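Side-chain contact in DUF5063 domain-containing protein (Bacteroides fragilis, PDB 3NRH), which is of unknown function but folds as a predominantly alpha-helical DUF5063 domain, found here in a two-chain assembly: residues A[36-41]-A[81-86]. Numbering follows the deposited sequence.
Sequences STFVDT and INLASI
Phe38 overlaps two aliphatic side chains of helix 73-87, meeting Leu83 with the far part of its ring and Ile86 with CB and the ring carbon CG. CE1 of Phe38 lies 3.9 Å from Leu83 CD2, and the neighbouring CZ is 4.0 Å from the same methyl, so that this methyl is shared between the two ring carbons. At the root of the ring, Ile86 CG2 sits 4.1 Å from Phe38 CB and equally close to CG. Both methyls approach the ring obliquely. With CG of Phe38 anti to the backbone N (chi1 178°), the ring extends from helix 35-54 toward helix 73-87. Leu83 runs across Phe38 at about a right angle and touches with one branch, CD2; Ile86 touches with CG2, the branch anti to its backbone N, while CG1 takes the place beside that N. The contact joins the first turns of helix 35-54 to the last turns of helix 73-87 in this predominantly alpha-helical DUF5063 domain; between residues 36-41 and 81-86 the nearest CA atoms, those of Phe38 and Ile86, are 8.1 Å apart. Leu116 of helix 112-131 touches both Phe38 and Leu83, adding a third helix to the apolar cluster. The rings of Phe38 and Phe26 (helix 11-28) meet with their planes at about 15°. A polar link lies beside this packing: Arg35 NE is hydrogen-bonded to the carbonyl oxygen of Ile86. Within helix 35-54, Thr37 O accepts both Thr41 N and, at 2.9 Å, the hydroxyl Thr41 OG1, the two donors arriving from opposite faces of the carbonyl plane.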
loop_
_atom_site.group_PDB
_atom_site.type_symbol
_atom_site.label_atom_id
_atom_site.label_comp_id
_atom_site.label_asym_id
_atom_site.label_seq_id
_atom_site.Cartn_x
_atom_site.Cartn_y
_atom_site.Cartn_z
ATOM N N SER A 36 13.319 8.867 -10.909
ATOM C CA SER A 36 12.687 9.528 -9.771
ATOM C C SER A 36 11.175 9.602 -9.958
ATOM O O SER A 36 10.411 9.300 -9.040
ATOM C CB SER A 36 13.262 10.936 -9.573
ATOM O OG SER A 36 13.101 11.735 -10.735
ATOM N N THR A 37 10.751 9.993 -11.153
ATOM C CA THR A 37 9.331 10.102 -11.461
ATOM C C THR A 37 8.675 8.725 -11.438
ATOM O O THR A 37 7.554 8.566 -10.949
ATOM C CB THR A 37 9.117 10.743 -12.842
ATOM O OG1 THR A 37 9.766 12.019 -12.875
ATOM C CG2 THR A 37 7.632 10.936 -13.114
ATOM N N PHE A 38 9.380 7.730 -11.970
ATOM C CA PHE A 38 8.872 6.365 -12.004
ATOM C C PHE A 38 8.636 5.837 -10.591
ATOM O O PHE A 38 7.563 5.320 -10.276
ATOM C CB PHE A 38 9.862 5.439 -12.714
ATOM C CG PHE A 38 9.416 4.010 -12.752
ATOM C CD1 PHE A 38 8.414 3.605 -13.627
ATOM C CD2 PHE A 38 9.961 3.075 -11.880
ATOM C CE1 PHE A 38 7.960 2.287 -13.632
ATOM C CE2 PHE A 38 9.513 1.755 -11.876
ATOM C CZ PHE A 38 8.510 1.362 -12.754
ATOM N N VAL A 39 9.652 5.964 -9.744
ATOM C CA VAL A 39 9.555 5.483 -8.376
ATOM C C VAL A 39 8.471 6.198 -7.574
ATOM O O VAL A 39 7.655 5.550 -6.919
ATOM C CB VAL A 39 10.912 5.625 -7.649
ATOM C CG1 VAL A 39 10.754 5.298 -6.164
ATOM C CG2 VAL A 39 11.927 4.682 -8.283
ATOM N N ASP A 40 8.458 7.526 -7.629
ATOM C CA ASP A 40 7.463 8.303 -6.889
ATOM C C ASP A 40 6.027 7.948 -7.262
ATOM O O ASP A 40 5.166 7.815 -6.389
ATOM C CB ASP A 40 7.657 9.808 -7.118
ATOM C CG ASP A 40 8.925 10.337 -6.488
ATOM O OD1 ASP A 40 9.379 9.746 -5.487
ATOM O OD2 ASP A 40 9.457 11.355 -6.981
ATOM N N THR A 41 5.770 7.804 -8.559
ATOM C CA THR A 41 4.423 7.496 -9.028
ATOM C C THR A 41 3.972 6.072 -8.732
ATOM O O THR A 41 2.810 5.845 -8.382
ATOM C CB THR A 41 4.294 7.734 -10.535
ATOM O OG1 THR A 41 4.683 9.078 -10.834
ATOM C CG2 THR A 41 2.853 7.514 -10.980
ATOM N N ILE A 81 12.304 -5.824 -19.478
ATOM C CA ILE A 81 13.586 -5.233 -19.825
ATOM C C ILE A 81 13.572 -3.710 -19.709
ATOM O O ILE A 81 14.534 -3.114 -19.221
ATOM C CB ILE A 81 14.017 -5.653 -21.250
ATOM C CG1 ILE A 81 14.288 -7.161 -21.271
ATOM C CG2 ILE A 81 15.260 -4.883 -21.672
ATOM C CD1 ILE A 81 14.568 -7.727 -22.649
ATOM N N ASN A 82 12.491 -3.072 -20.147
ATOM C CA ASN A 82 12.406 -1.618 -20.058
ATOM C C ASN A 82 12.382 -1.156 -18.605
ATOM O O ASN A 82 13.023 -0.169 -18.248
ATOM C CB ASN A 82 11.162 -1.096 -20.786
ATOM C CG ASN A 82 11.232 -1.324 -22.282
ATOM O OD1 ASN A 82 12.294 -1.182 -22.888
ATOM N ND2 ASN A 82 10.101 -1.666 -22.885
ATOM N N LEU A 83 11.644 -1.873 -17.767
ATOM C CA LEU A 83 11.567 -1.510 -16.361
ATOM C C LEU A 83 12.925 -1.718 -15.708
ATOM O O LEU A 83 13.364 -0.910 -14.886
ATOM C CB LEU A 83 10.501 -2.348 -15.648
ATOM C CG LEU A 83 9.081 -2.149 -16.193
ATOM C CD1 LEU A 83 8.094 -2.966 -15.380
ATOM C CD2 LEU A 83 8.718 -0.666 -16.141
ATOM N N ALA A 84 13.594 -2.802 -16.084
ATOM C CA ALA A 84 14.907 -3.101 -15.531
ATOM C C ALA A 84 15.891 -1.988 -15.893
ATOM O O ALA A 84 16.728 -1.607 -15.081
ATOM C CB ALA A 84 15.405 -4.454 -16.054
ATOM N N SER A 85 15.780 -1.460 -17.107
ATOM C CA SER A 85 16.668 -0.388 -17.558
ATOM C C SER A 85 16.439 0.913 -16.789
ATOM O O SER A 85 17.387 1.641 -16.485
ATOM C CB SER A 85 16.484 -0.132 -19.058
ATOM O OG SER A 85 16.818 -1.286 -19.810
ATOM N N ILE A 86 15.181 1.203 -16.473
ATOM C CA ILE A 86 14.836 2.411 -15.730
ATOM C C ILE A 86 15.400 2.353 -14.317
ATOM O O ILE A 86 15.972 3.330 -13.826
ATOM C CB ILE A 86 13.295 2.589 -15.616
ATOM C CG1 ILE A 86 12.646 2.611 -17.001
ATOM C CG2 ILE A 86 12.972 3.871 -14.858
ATOM C CD1 ILE A 86 13.053 3.788 -17.864
#